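Local coordinates for protein acyl-CoA dehydrogenase FadE3 (Mycobacterium smegmatis, PDB 4IV6) that belongs to the acyl-CoA dehydrogenase family and binds dihydroflavine-adenine dinucleotide within an assembly of four protein chains, at residues 19-22 with 23-27; 46-50 with 51-55; 75-78 with 79-82; 110-113 with 114-117; 346-350 with 351-355. All blocks are in the same frame, centred on the assembly; numbering follows the deposited sequence.

Interaction 1: residues 19-22 with 23-27; sequences HDFV and EKQVK
Glu23 N donates to His19 O (2.9 Å) and Lys24 N to Asp20 O (2.8 Å), continuing the i to i+4 pattern of helix 9-26. Beyond this point the helix widens into a pi-type turn. Phe21 O accepts both Gln25 N, at 2.8 Å, and Val26 N, at 3.0 Å, while Lys27 N reaches back five residues to Val22 O (3.0 Å). Within this wider turn Val26 lies over one face of the Phe21 ring in a CH-pi contact, CG2 lying 3.9 Å from the centroid and 21° off the ring normal. Gln25 meets the same ring at its edge, its amide plane turned 79° from the ring plane. On another side of the helix, Glu23 bends at chi2 (-65°) while Lys27 runs out extended, and the two close a salt bridge of 2.8 Å between Lys27 NZ and Glu23 OE2. The Glu23 CG methylene stands 3.7 Å from His19 NE2, while His19 ND1 is hydrogen-bonded to Glu77. Arg80 also forms a salt bridge to Glu23 OE2. One carboxylate oxygen thus serves two cationic groups, which probably stabilises its negative charge and offsets the closeness of Lys27 and Arg80.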
loop_
_atom_site.group_PDB
_atom_site.type_symbol
_atom_site.label_atom_id
_atom_site.label_comp_id
_atom_site.label_asym_id
_atom_site.label_seq_id
_atom_site.Cartn_x
_atom_site.Cartn_y
_atom_site.Cartn_z
ATOM N N HIS B 19 -19.722 20.286 -18.353
ATOM C CA HIS B 19 -18.486 20.907 -17.864
ATOM C C HIS B 19 -18.641 22.409 -17.607
ATOM O O HIS B 19 -18.207 22.925 -16.575
ATOM C CB HIS B 19 -17.384 20.687 -18.889
ATOM C CG HIS B 19 -16.071 21.257 -18.490
ATOM N ND1 HIS B 19 -15.135 20.532 -17.784
ATOM C CD2 HIS B 19 -15.511 22.467 -18.729
ATOM C CE1 HIS B 19 -14.062 21.277 -17.585
ATOM N NE2 HIS B 19 -14.265 22.456 -18.148
ATOM N N ASP B 20 -19.256 23.105 -18.567
ATOM C CA ASP B 20 -19.508 24.539 -18.448
ATOM C C ASP B 20 -20.449 24.856 -17.299
ATOM O O ASP B 20 -20.229 25.798 -16.554
ATOM C CB ASP B 20 -20.085 25.087 -19.750
ATOM C CG ASP B 20 -19.043 25.207 -20.811
ATOM O OD1 ASP B 20 -17.873 24.910 -20.479
ATOM O OD2 ASP B 20 -19.370 25.613 -21.949
ATOM N N PHE B 21 -21.499 24.057 -17.161
ATOM C CA PHE B 21 -22.455 24.172 -16.059
ATOM C C PHE B 21 -21.724 24.013 -14.734
ATOM O O PHE B 21 -21.962 24.766 -13.789
ATOM C CB PHE B 21 -23.536 23.095 -16.217
ATOM C CG PHE B 21 -24.320 22.772 -14.966
ATOM C CD1 PHE B 21 -25.233 23.659 -14.456
ATOM C CD2 PHE B 21 -24.215 21.529 -14.377
ATOM C CE1 PHE B 21 -25.976 23.339 -13.316
ATOM C CE2 PHE B 21 -24.960 21.198 -13.249
ATOM C CZ PHE B 21 -25.847 22.096 -12.732
ATOM N N VAL B 22 -20.788 23.068 -14.694
ATOM C CA VAL B 22 -20.017 22.830 -13.477
ATOM C C VAL B 22 -19.113 24.036 -13.168
ATOM O O VAL B 22 -19.119 24.527 -12.045
ATOM C CB VAL B 22 -19.259 21.503 -13.546
ATOM C CG1 VAL B 22 -18.122 21.439 -12.514
ATOM C CG2 VAL B 22 -20.227 20.365 -13.361
ATOM N N GLU B 23 -18.372 24.506 -14.162
ATOM C CA GLU B 23 -17.489 25.634 -13.985
ATOM C C GLU B 23 -18.229 26.935 -13.640
ATOM O O GLU B 23 -17.816 27.625 -12.751
ATOM C CB GLU B 23 -16.620 25.856 -15.226
ATOM C CG GLU B 23 -15.635 24.733 -15.522
ATOM C CD GLU B 23 -14.594 24.615 -14.427
ATOM O OE1 GLU B 23 -13.897 25.596 -14.180
ATOM O OE2 GLU B 23 -14.543 23.555 -13.776
ATOM N N LYS B 24 -19.325 27.242 -14.326
ATOM C CA LYS B 24 -19.979 28.557 -14.171
ATOM C C LYS B 24 -21.081 28.585 -13.113
ATOM O O LYS B 24 -21.281 29.600 -12.439
ATOM C CB LYS B 24 -20.580 29.014 -15.492
ATOM C CG LYS B 24 -19.634 28.986 -16.692
ATOM C CD LYS B 24 -18.474 29.939 -16.548
ATOM C CE LYS B 24 -17.520 29.845 -17.753
ATOM N NZ LYS B 24 -18.153 30.247 -19.039
ATOM N N GLN B 25 -21.796 27.476 -12.954
ATOM C CA GLN B 25 -22.950 27.460 -12.048
ATOM C C GLN B 25 -22.705 26.685 -10.771
ATOM O O GLN B 25 -23.109 27.124 -9.710
ATOM C CB GLN B 25 -24.193 26.963 -12.787
ATOM C CG GLN B 25 -24.352 27.623 -14.158
ATOM C CD GLN B 25 -25.695 27.390 -14.818
ATOM O OE1 GLN B 25 -26.728 27.485 -14.186
ATOM N NE2 GLN B 25 -25.680 27.110 -16.111
ATOM N N VAL B 26 -22.050 25.536 -10.841
ATOM C CA VAL B 26 -21.883 24.718 -9.642
ATOM C C VAL B 26 -20.797 25.247 -8.712
ATOM O O VAL B 26 -21.044 25.528 -7.526
ATOM C CB VAL B 26 -21.574 23.245 -9.982
ATOM C CG1 VAL B 26 -21.370 22.435 -8.710
ATOM C CG2 VAL B 26 -22.703 22.669 -10.808
ATOM N N LYS B 27 -19.599 25.402 -9.241
ATOM C CA LYS B 27 -18.444 25.753 -8.403
ATOM C C LYS B 27 -18.553 27.031 -7.578
ATOM O O LYS B 27 -18.052 27.082 -6.466
ATOM C CB LYS B 27 -17.189 25.809 -9.252
ATOM C CG LYS B 27 -16.731 24.424 -9.659
ATOM C CD LYS B 27 -15.418 24.524 -10.381
ATOM C CE LYS B 27 -14.803 23.166 -10.555
ATOM N NZ LYS B 27 -13.480 23.418 -11.140
#

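Interaction 2: residues 46-50 with 51-55; sequences TMKEI and GIFGL
A Schellman motif ends helix 41-50, with Ile52 N reaching back to Met47 O (3.1 Å) and Gly51 N to Lys48 O (3.0 Å). The second bond comes from above the Lys48 carbonyl plane rather than along a lone pair, and Gly51 N makes a further weak bond to Met47 O. Gly51 takes the positive phi of the motif, 103°, and as a glycine it has no CB to press on Ile50 O. The hydrophobic pair that commonly accompanies the motif is present as well: Ile52 CG1 lies 3.7 Å from Met47 CB. A bend at chi3 (57°) returns the end of the methionine chain toward the same isoleucine, leaving CE 4.0 Å from Ile52 CG2. Phe53 CD1 lies 3.8 Å from Lys48 CG, the two side chains meeting at a slant, and the extended lysine chain carries NZ on to Gly118 O. A water spans the gap between the helix end and the loop, donating to Lys48 O (2.9 Å) and accepting from Phe53 N (3.0 Å). Around this turn, Met47 and Ile52 also pack on helices 68-81 and 83-102, and the Phe53 ring meets His92 edge-to-face. The last-turn carbonyls of Met47 and Lys48 are therefore satisfied by the departing backbone and one water, while Met47 and Ile52 pack together beside them.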
loop_
_atom_site.group_PDB
_atom_site.type_symbol
_atom_site.label_atom_id
_atom_site.label_comp_id
_atom_site.label_asym_id
_atom_site.label_seq_id
_atom_site.Cartn_x
_atom_site.Cartn_y
_atom_site.Cartn_z
ATOM N N THR B 46 -31.648 23.080 -13.465
ATOM C CA THR B 46 -30.839 23.274 -14.653
ATOM C C THR B 46 -30.428 21.915 -15.223
ATOM O O THR B 46 -30.412 21.723 -16.428
ATOM C CB THR B 46 -29.597 24.139 -14.353
ATOM O OG1 THR B 46 -30.021 25.430 -13.879
ATOM C CG2 THR B 46 -28.726 24.301 -15.600
ATOM N N MET B 47 -30.133 20.950 -14.356
ATOM C CA MET B 47 -29.814 19.596 -14.831
ATOM C C MET B 47 -30.975 18.971 -15.563
ATOM O O MET B 47 -30.797 18.346 -16.616
ATOM C CB MET B 47 -29.366 18.697 -13.677
ATOM C CG MET B 47 -28.011 19.129 -13.147
ATOM S SD MET B 47 -27.618 18.414 -11.545
ATOM C CE MET B 47 -27.757 16.673 -11.896
ATOM N N LYS B 48 -32.176 19.172 -15.047
ATOM C CA LYS B 48 -33.355 18.706 -15.760
ATOM C C LYS B 48 -33.444 19.305 -17.191
ATOM O O LYS B 48 -33.650 18.567 -18.158
ATOM C CB LYS B 48 -34.615 19.017 -14.973
ATOM C CG LYS B 48 -34.717 18.287 -13.648
ATOM C CD LYS B 48 -36.015 18.633 -12.952
ATOM C CE LYS B 48 -36.030 18.003 -11.588
ATOM N NZ LYS B 48 -37.358 18.071 -10.970
ATOM N N GLU B 49 -33.270 20.614 -17.320
ATOM C CA GLU B 49 -33.347 21.291 -18.628
ATOM C C GLU B 49 -32.274 20.782 -19.610
ATOM O O GLU B 49 -32.524 20.599 -20.793
ATOM C CB GLU B 49 -33.201 22.806 -18.439
ATOM C CG GLU B 49 -34.310 23.434 -17.590
ATOM C CD GLU B 49 -33.988 24.827 -17.007
ATOM O OE1 GLU B 49 -32.850 25.357 -17.173
ATOM O OE2 GLU B 49 -34.904 25.381 -16.341
ATOM N N ILE B 50 -31.075 20.572 -19.082
ATOM C CA ILE B 50 -29.939 20.020 -19.834
ATOM C C ILE B 50 -30.276 18.640 -20.416
ATOM O O ILE B 50 -29.729 18.247 -21.423
ATOM C CB ILE B 50 -28.697 19.887 -18.908
ATOM C CG1 ILE B 50 -28.077 21.252 -18.647
ATOM C CG2 ILE B 50 -27.624 18.973 -19.498
ATOM C CD1 ILE B 50 -26.915 21.191 -17.691
ATOM N N GLY B 51 -31.173 17.899 -19.760
ATOM C CA GLY B 51 -31.515 16.522 -20.188
ATOM C C GLY B 51 -30.867 15.413 -19.339
ATOM O O GLY B 51 -30.914 14.244 -19.719
ATOM N N ILE B 52 -30.280 15.759 -18.189
ATOM C CA ILE B 52 -29.518 14.792 -17.381
ATOM C C ILE B 52 -30.361 13.564 -16.955
ATOM O O ILE B 52 -29.868 12.411 -16.870
ATOM C CB ILE B 52 -28.947 15.464 -16.101
ATOM C CG1 ILE B 52 -27.963 16.593 -16.408
ATOM C CG2 ILE B 52 -28.276 14.447 -15.178
ATOM C CD1 ILE B 52 -26.730 16.167 -17.170
ATOM N N PHE B 53 -31.640 13.801 -16.669
ATOM C CA PHE B 53 -32.505 12.743 -16.208
ATOM C C PHE B 53 -33.075 11.864 -17.329
ATOM O O PHE B 53 -33.792 10.899 -17.034
ATOM C CB PHE B 53 -33.606 13.335 -15.311
ATOM C CG PHE B 53 -33.074 13.862 -14.016
ATOM C CD1 PHE B 53 -32.581 15.140 -13.923
ATOM C CD2 PHE B 53 -33.034 13.061 -12.900
ATOM C CE1 PHE B 53 -32.051 15.623 -12.729
ATOM C CE2 PHE B 53 -32.506 13.525 -11.704
ATOM C CZ PHE B 53 -32.015 14.804 -11.618
ATOM N N GLY B 54 -32.739 12.169 -18.589
ATOM C CA GLY B 54 -33.209 11.424 -19.759
ATOM C C GLY B 54 -32.078 10.795 -20.550
ATOM O O GLY B 54 -32.276 10.324 -21.661
ATOM N N LEU B 55 -30.877 10.762 -19.978
ATOM C CA LEU B 55 -29.694 10.272 -20.702
ATOM C C LEU B 55 -29.771 8.805 -21.108
ATOM O O LEU B 55 -29.066 8.388 -22.004
ATOM C CB LEU B 55 -28.417 10.484 -19.880
ATOM C CG LEU B 55 -27.977 11.927 -19.659
ATOM C CD1 LEU B 55 -26.882 11.980 -18.617
ATOM C CD2 LEU B 55 -27.509 12.559 -20.943
HETATM O O HOH W 1 -33.612 15.701 -17.789
#

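Interaction 3: residues 75-78 with 79-82; sequences AEEL and ARGW
Glu77 and Arg80 lie side by side and point the same way, yet they do not pair directly. OE1 of Glu77 stands 4.1 Å from Arg80 NH2, well out of the guanidinium plane, so no N-H is aimed at it and only the charges attract. The carboxylate is brought there by a bend at chi2 (-60°), whereas the arginine chain runs extended from CG to NE. In the helix backbone, Ala79 N donates to Ala75 O (3.0 Å) and Arg80 N to Glu76 O (2.9 Å); Gly81 N to Glu77 O is weak. Trp82 N still reaches Leu78 O, at 2.9 Å, although Trp82 itself has left helical angles. Further out, Glu77 is held by His19 and Arg258, and Arg80 forms salt bridges to Glu23 and Glu262. These partners probably orient both buried side chains, tying the C-terminal turn of helix 68-81 to helices 9-26 and 234-270 through a charged network inside the helical bundle of an acyl-CoA dehydrogenase.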
loop_
_atom_site.group_PDB
_atom_site.type_symbol
_atom_site.label_atom_id
_atom_site.label_comp_id
_atom_site.label_asym_id
_atom_site.label_seq_id
_atom_site.Cartn_x
_atom_site.Cartn_y
_atom_site.Cartn_z
ATOM N N ALA B 75 -21.538 11.862 -16.134
ATOM C CA ALA B 75 -21.563 11.594 -14.692
ATOM C C ALA B 75 -20.252 12.045 -14.024
ATOM O O ALA B 75 -20.259 12.653 -12.948
ATOM C CB ALA B 75 -21.836 10.118 -14.444
ATOM N N GLU B 76 -19.136 11.831 -14.708
ATOM C CA GLU B 76 -17.840 12.212 -14.188
ATOM C C GLU B 76 -17.734 13.748 -14.074
ATOM O O GLU B 76 -17.245 14.252 -13.080
ATOM C CB GLU B 76 -16.735 11.659 -15.081
ATOM C CG GLU B 76 -15.328 12.079 -14.661
ATOM C CD GLU B 76 -14.260 11.634 -15.639
ATOM O OE1 GLU B 76 -14.106 12.326 -16.666
ATOM O OE2 GLU B 76 -13.563 10.622 -15.351
ATOM N N GLU B 77 -18.213 14.477 -15.088
ATOM C CA GLU B 77 -18.162 15.929 -15.071
ATOM C C GLU B 77 -18.957 16.478 -13.919
ATOM O O GLU B 77 -18.500 17.381 -13.218
ATOM C CB GLU B 77 -18.707 16.544 -16.352
ATOM C CG GLU B 77 -17.815 16.415 -17.575
ATOM C CD GLU B 77 -16.441 17.058 -17.459
ATOM O OE1 GLU B 77 -16.222 18.058 -16.700
ATOM O OE2 GLU B 77 -15.563 16.503 -18.153
ATOM N N LEU B 78 -20.160 15.947 -13.741
ATOM C CA LEU B 78 -21.019 16.351 -12.636
ATOM C C LEU B 78 -20.324 16.143 -11.308
ATOM O O LEU B 78 -20.285 17.065 -10.466
ATOM C CB LEU B 78 -22.328 15.575 -12.670
ATOM C CG LEU B 78 -23.343 15.982 -13.717
ATOM C CD1 LEU B 78 -24.503 15.030 -13.661
ATOM C CD2 LEU B 78 -23.825 17.396 -13.470
ATOM N N ALA B 79 -19.760 14.943 -11.132
ATOM C CA ALA B 79 -19.102 14.579 -9.858
ATOM C C ALA B 79 -17.853 15.365 -9.572
ATOM O O ALA B 79 -17.561 15.663 -8.405
ATOM C CB ALA B 79 -18.812 13.090 -9.785
ATOM N N ARG B 80 -17.116 15.713 -10.628
ATOM C CA ARG B 80 -16.010 16.609 -10.515
ATOM C C ARG B 80 -16.412 17.926 -9.827
ATOM O O ARG B 80 -15.714 18.410 -8.935
ATOM C CB ARG B 80 -15.437 16.859 -11.899
ATOM C CG ARG B 80 -14.256 17.811 -11.981
ATOM C CD ARG B 80 -13.925 18.023 -13.470
ATOM N NE ARG B 80 -13.057 19.179 -13.605
ATOM C CZ ARG B 80 -13.450 20.431 -13.784
ATOM N NH1 ARG B 80 -12.519 21.351 -13.850
ATOM N NH2 ARG B 80 -14.712 20.765 -14.002
ATOM N N GLY B 81 -17.546 18.495 -10.226
ATOM C CA GLY B 81 -18.044 19.699 -9.544
ATOM C C GLY B 81 -18.574 19.432 -8.137
ATOM O O GLY B 81 -18.264 20.145 -7.190
ATOM N N TRP B 82 -19.381 18.399 -8.002
ATOM C CA TRP B 82 -19.991 18.052 -6.720
ATOM C C TRP B 82 -20.568 16.652 -6.825
ATOM O O TRP B 82 -21.506 16.431 -7.596
ATOM C CB TRP B 82 -21.082 19.054 -6.343
ATOM C CG TRP B 82 -21.642 18.958 -4.963
ATOM C CD1 TRP B 82 -21.175 18.207 -3.913
ATOM C CD2 TRP B 82 -22.759 19.696 -4.459
ATOM N NE1 TRP B 82 -21.937 18.450 -2.791
ATOM C CE2 TRP B 82 -22.924 19.342 -3.105
ATOM C CE3 TRP B 82 -23.637 20.627 -5.026
ATOM C CZ2 TRP B 82 -23.935 19.879 -2.310
ATOM C CZ3 TRP B 82 -24.641 21.156 -4.224
ATOM C CH2 TRP B 82 -24.774 20.776 -2.885
#

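Interaction 4: residues 110-113 with 114-117; sequences KYLP and RMAT
Arg114 presents an edge of its guanidinium to the carbonyl of Lys110, NH1 donating to Lys110 O, close to the guanidinium plane, over 3.0 Å in a nearly straight bond (169°). Tyr111 stands beside this group, CD1 4.0 Å from Arg114 NH1, with ring and guanidinium planes 32° apart. One face of the Tyr111 ring is covered by the preceding residue, Lys110 CG sitting 3.7 Å above its centre; the Tyr111 hydroxyl is hydrogen-bonded to Glu190. A bend at chi3 (-69°) folds the arginine back along helix 105-116, around a water that accepts from Arg114 N (2.9 Å) and Arg114 NE (3.0 Å). That water donates to Lys110 O (2.9 Å), so it stands where a direct i to i+4 bond from Arg114 N would otherwise run. The helix is kinked at this point, the nitrogen of Pro113 having no bond to the turn before. Regular bonding then resumes, with Met115 N on Tyr111 O at 3.0 Å and Ala116 N on Leu112 O. Beyond it, the Thr117 hydroxyl donates to Arg114 O from above the carbonyl plane. Met115 SD lies 4.0 Å from Tyr111 CB, and its side chain packs against Ser96 and Leu99 of helix 83-102.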
loop_
_atom_site.group_PDB
_atom_site.type_symbol
_atom_site.label_atom_id
_atom_site.label_comp_id
_atom_site.label_asym_id
_atom_site.label_seq_id
_atom_site.Cartn_x
_atom_site.Cartn_y
_atom_site.Cartn_z
ATOM N N LYS B 110 -46.166 4.923 -18.992
ATOM C CA LYS B 110 -46.638 5.661 -17.826
ATOM C C LYS B 110 -45.555 6.542 -17.197
ATOM O O LYS B 110 -45.841 7.652 -16.751
ATOM C CB LYS B 110 -47.138 4.681 -16.784
ATOM C CG LYS B 110 -47.561 5.365 -15.506
ATOM C CD LYS B 110 -48.337 4.438 -14.630
ATOM C CE LYS B 110 -49.155 5.287 -13.688
ATOM N NZ LYS B 110 -49.878 4.407 -12.747
ATOM N N TYR B 111 -44.324 6.037 -17.156
ATOM C CA TYR B 111 -43.251 6.636 -16.357
ATOM C C TYR B 111 -42.093 7.304 -17.129
ATOM O O TYR B 111 -41.623 8.369 -16.727
ATOM C CB TYR B 111 -42.669 5.567 -15.433
ATOM C CG TYR B 111 -43.624 5.114 -14.355
ATOM C CD1 TYR B 111 -44.304 6.047 -13.536
ATOM C CD2 TYR B 111 -43.840 3.773 -14.120
ATOM C CE1 TYR B 111 -45.188 5.628 -12.547
ATOM C CE2 TYR B 111 -44.723 3.357 -13.136
ATOM C CZ TYR B 111 -45.398 4.277 -12.352
ATOM O OH TYR B 111 -46.261 3.831 -11.369
ATOM N N LEU B 112 -41.620 6.674 -18.215
ATOM C CA LEU B 112 -40.411 7.140 -18.911
ATOM C C LEU B 112 -40.470 8.540 -19.520
ATOM O O LEU B 112 -39.455 9.258 -19.454
ATOM C CB LEU B 112 -39.929 6.128 -19.963
ATOM C CG LEU B 112 -39.396 4.802 -19.425
ATOM C CD1 LEU B 112 -38.942 3.904 -20.562
ATOM C CD2 LEU B 112 -38.244 5.022 -18.458
ATOM N N PRO B 113 -41.628 8.957 -20.075
ATOM C CA PRO B 113 -41.650 10.329 -20.594
ATOM C C PRO B 113 -41.441 11.420 -19.532
ATOM O O PRO B 113 -40.668 12.348 -19.759
ATOM C CB PRO B 113 -43.034 10.430 -21.278
ATOM C CG PRO B 113 -43.341 9.022 -21.680
ATOM C CD PRO B 113 -42.840 8.218 -20.482
ATOM N N ARG B 114 -42.074 11.296 -18.368
ATOM C CA ARG B 114 -41.869 12.264 -17.307
ATOM C C ARG B 114 -40.535 12.065 -16.590
ATOM O O ARG B 114 -39.976 13.011 -16.049
ATOM C CB ARG B 114 -42.994 12.215 -16.296
ATOM C CG ARG B 114 -44.307 12.788 -16.790
ATOM C CD ARG B 114 -45.335 12.625 -15.690
ATOM N NE ARG B 114 -45.678 11.212 -15.506
ATOM C CZ ARG B 114 -46.054 10.659 -14.354
ATOM N NH1 ARG B 114 -46.368 9.355 -14.310
ATOM N NH2 ARG B 114 -46.107 11.390 -13.242
ATOM N N MET B 115 -40.014 10.851 -16.599
ATOM C CA MET B 115 -38.659 10.622 -16.075
ATOM C C MET B 115 -37.592 11.314 -16.919
ATOM O O MET B 115 -36.653 11.887 -16.391
ATOM C CB MET B 115 -38.364 9.136 -15.954
ATOM C CG MET B 115 -39.089 8.508 -14.778
ATOM S SD MET B 115 -38.879 6.727 -14.669
ATOM C CE MET B 115 -37.130 6.644 -14.294
ATOM N N ALA B 116 -37.740 11.275 -18.232
ATOM C CA ALA B 116 -36.724 11.851 -19.125
ATOM C C ALA B 116 -36.531 13.337 -18.927
ATOM O O ALA B 116 -35.436 13.836 -19.136
ATOM C CB ALA B 116 -37.057 11.540 -20.567
ATOM N N THR B 117 -37.589 14.042 -18.526
ATOM C CA THR B 117 -37.526 15.482 -18.278
ATOM C C THR B 117 -37.160 15.836 -16.853
ATOM O O THR B 117 -36.917 16.998 -16.533
ATOM C CB THR B 117 -38.885 16.150 -18.543
ATOM O OG1 THR B 117 -39.875 15.604 -17.663
ATOM C CG2 THR B 117 -39.294 15.940 -19.985
HETATM O O HOH W 2 -44.553 9.887 -17.993
#

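Interaction 5: residues 346-350 with 351-355; sequences YSTEY and DVERY
Thr348 lays its methyl across the carboxylate of Glu353, CG2 standing 3.8 Å from CD. Glu353 CG sits between its own backbone N and carbonyl carbon (chi1 68°), and a second bend at chi2 (89°) turns the chain back toward the loop, with CG 3.7 Å from Ser347 O. The loop is shaped by a type I turn from Ser347 to Tyr350 and by an ST turn in which Ser347 OG accepts Glu349 N (3.0 Å). Ser347 OG also lies in the plane of the Tyr350 ring, at its edge. No direct hydrogen bond joins loop to helix; water does so instead. One molecule donates to Ser347 O (2.8 Å) and accepts from Glu353 N (2.9 Å), while another lies between Tyr350 O and Glu353 OE1. Glu353 OE2 forms a salt bridge to Arg357, and Glu349 one to Arg199 of the second subunit. The first turn of helix 352-364 is thus joined to a loop at the subunit interface by hydration and methyl packing, and Arg357 probably stabilises the charge of Glu353.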
loop_
_atom_site.group_PDB
_atom_site.type_symbol
_atom_site.label_atom_id
_atom_site.label_comp_id
_atom_site.label_asym_id
_atom_site.label_seq_id
_atom_site.Cartn_x
_atom_site.Cartn_y
_atom_site.Cartn_z
ATOM N N TYR B 346 -6.513 20.903 5.491
ATOM C CA TYR B 346 -7.403 20.685 6.622
ATOM C C TYR B 346 -8.487 21.785 6.744
ATOM O O TYR B 346 -9.401 21.674 7.551
ATOM C CB TYR B 346 -6.568 20.556 7.920
ATOM C CG TYR B 346 -7.172 19.641 8.969
ATOM C CD1 TYR B 346 -7.382 18.282 8.702
ATOM C CD2 TYR B 346 -7.565 20.117 10.216
ATOM C CE1 TYR B 346 -7.934 17.425 9.664
ATOM C CE2 TYR B 346 -8.138 19.263 11.165
ATOM C CZ TYR B 346 -8.333 17.911 10.870
ATOM O OH TYR B 346 -8.899 17.050 11.801
ATOM N N SER B 347 -8.370 22.844 5.949
ATOM C CA SER B 347 -9.276 23.999 6.039
ATOM C C SER B 347 -10.500 23.793 5.171
ATOM O O SER B 347 -10.365 23.404 4.023
ATOM C CB SER B 347 -8.565 25.275 5.563
ATOM O OG SER B 347 -9.523 26.283 5.255
ATOM N N THR B 348 -11.691 24.098 5.703
ATOM C CA THR B 348 -12.928 23.999 4.923
ATOM C C THR B 348 -13.127 25.183 3.977
ATOM O O THR B 348 -14.134 25.222 3.266
ATOM C CB THR B 348 -14.183 23.887 5.809
ATOM O OG1 THR B 348 -14.270 25.049 6.639
ATOM C CG2 THR B 348 -14.133 22.670 6.675
ATOM N N GLU B 349 -12.178 26.127 3.960
ATOM C CA GLU B 349 -12.099 27.181 2.946
ATOM C C GLU B 349 -11.386 26.720 1.669
ATOM O O GLU B 349 -11.439 27.406 0.643
ATOM C CB GLU B 349 -11.427 28.444 3.526
ATOM C CG GLU B 349 -12.369 29.169 4.482
ATOM C CD GLU B 349 -11.737 30.236 5.380
ATOM O OE1 GLU B 349 -12.537 30.914 6.064
ATOM O OE2 GLU B 349 -10.497 30.401 5.453
ATOM N N TYR B 350 -10.768 25.543 1.727
ATOM C CA TYR B 350 -10.240 24.857 0.542
ATOM C C TYR B 350 -11.155 23.655 0.254
ATOM O O TYR B 350 -11.967 23.264 1.104
ATOM C CB TYR B 350 -8.790 24.411 0.786
ATOM C CG TYR B 350 -7.836 25.573 0.901
ATOM C CD1 TYR B 350 -7.870 26.404 2.001
ATOM C CD2 TYR B 350 -6.924 25.861 -0.120
ATOM C CE1 TYR B 350 -7.029 27.482 2.106
ATOM C CE2 TYR B 350 -6.060 26.962 -0.025
ATOM C CZ TYR B 350 -6.128 27.756 1.101
ATOM O OH TYR B 350 -5.307 28.832 1.263
ATOM N N ASP B 351 -11.066 23.107 -0.944
ATOM C CA ASP B 351 -12.044 22.122 -1.415
ATOM C C ASP B 351 -11.608 20.669 -1.186
ATOM O O ASP B 351 -12.441 19.762 -1.235
ATOM C CB ASP B 351 -12.339 22.346 -2.899
ATOM C CG ASP B 351 -13.073 23.675 -3.168
ATOM O OD1 ASP B 351 -13.742 24.196 -2.252
ATOM O OD2 ASP B 351 -12.979 24.182 -4.299
ATOM N N VAL B 352 -10.316 20.443 -0.961
ATOM C CA VAL B 352 -9.802 19.089 -0.904
ATOM C C VAL B 352 -10.409 18.323 0.282
ATOM O O VAL B 352 -10.565 17.122 0.203
ATOM C CB VAL B 352 -8.249 18.990 -0.958
ATOM C CG1 VAL B 352 -7.741 19.368 -2.345
ATOM C CG2 VAL B 352 -7.565 19.886 0.081
ATOM N N GLU B 353 -10.760 19.001 1.373
ATOM C CA GLU B 353 -11.391 18.315 2.499
ATOM C C GLU B 353 -12.749 17.762 2.122
ATOM O O GLU B 353 -13.129 16.711 2.594
ATOM C CB GLU B 353 -11.508 19.212 3.732
ATOM C CG GLU B 353 -12.484 20.370 3.598
ATOM C CD GLU B 353 -13.918 20.043 4.007
ATOM O OE1 GLU B 353 -14.853 20.650 3.438
ATOM O OE2 GLU B 353 -14.103 19.212 4.910
ATOM N N ARG B 354 -13.462 18.450 1.234
ATOM C CA ARG B 354 -14.738 17.956 0.772
ATOM C C ARG B 354 -14.555 16.677 -0.070
ATOM O O ARG B 354 -15.322 15.720 0.093
ATOM C CB ARG B 354 -15.488 19.015 -0.048
ATOM C CG ARG B 354 -16.888 18.563 -0.385
ATOM C CD ARG B 354 -17.410 19.039 -1.692
ATOM N NE ARG B 354 -16.960 20.348 -2.190
ATOM C CZ ARG B 354 -16.897 20.600 -3.501
ATOM N NH1 ARG B 354 -17.223 19.639 -4.395
ATOM N NH2 ARG B 354 -16.533 21.794 -3.938
ATOM N N TYR B 355 -13.586 16.671 -0.990
ATOM C CA TYR B 355 -13.363 15.456 -1.778
ATOM C C TYR B 355 -13.015 14.286 -0.872
ATOM O O TYR B 355 -13.420 13.164 -1.130
ATOM C CB TYR B 355 -12.293 15.632 -2.863
ATOM C CG TYR B 355 -12.384 16.927 -3.630
ATOM C CD1 TYR B 355 -13.592 17.400 -4.127
ATOM C CD2 TYR B 355 -11.227 17.670 -3.887
ATOM C CE1 TYR B 355 -13.657 18.597 -4.832
ATOM C CE2 TYR B 355 -11.289 18.859 -4.578
ATOM C CZ TYR B 355 -12.488 19.305 -5.054
ATOM O OH TYR B 355 -12.484 20.464 -5.775
HETATM O O HOH W 3 -9.526 21.460 2.206
HETATM O O HOH W 4 -14.640 22.376 1.353
#

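How the interactions relate
All five contacts are local and follow one another in series along the chain, so none nests in or crosses another. Interaction 1, near the end of helix 9-26, meets both of the next two: Phe21 packs on Met47 and Thr46 of interaction 2, and polar contacts of its Glu23 and His19 reach interaction 3. Interaction 2 touches interaction 3 through Leu78 and, in the other direction, interaction 4, where Lys48 and Phe53 rest on the backbone of 115-117. Together interactions 1 to 4 link helices 9-26, 41-50, 68-81 and 105-116, interaction 4 only by way of interaction 2. Interaction 5, in the C-terminal domain, joins this group through Arg354, which probably donates to Gly81 O.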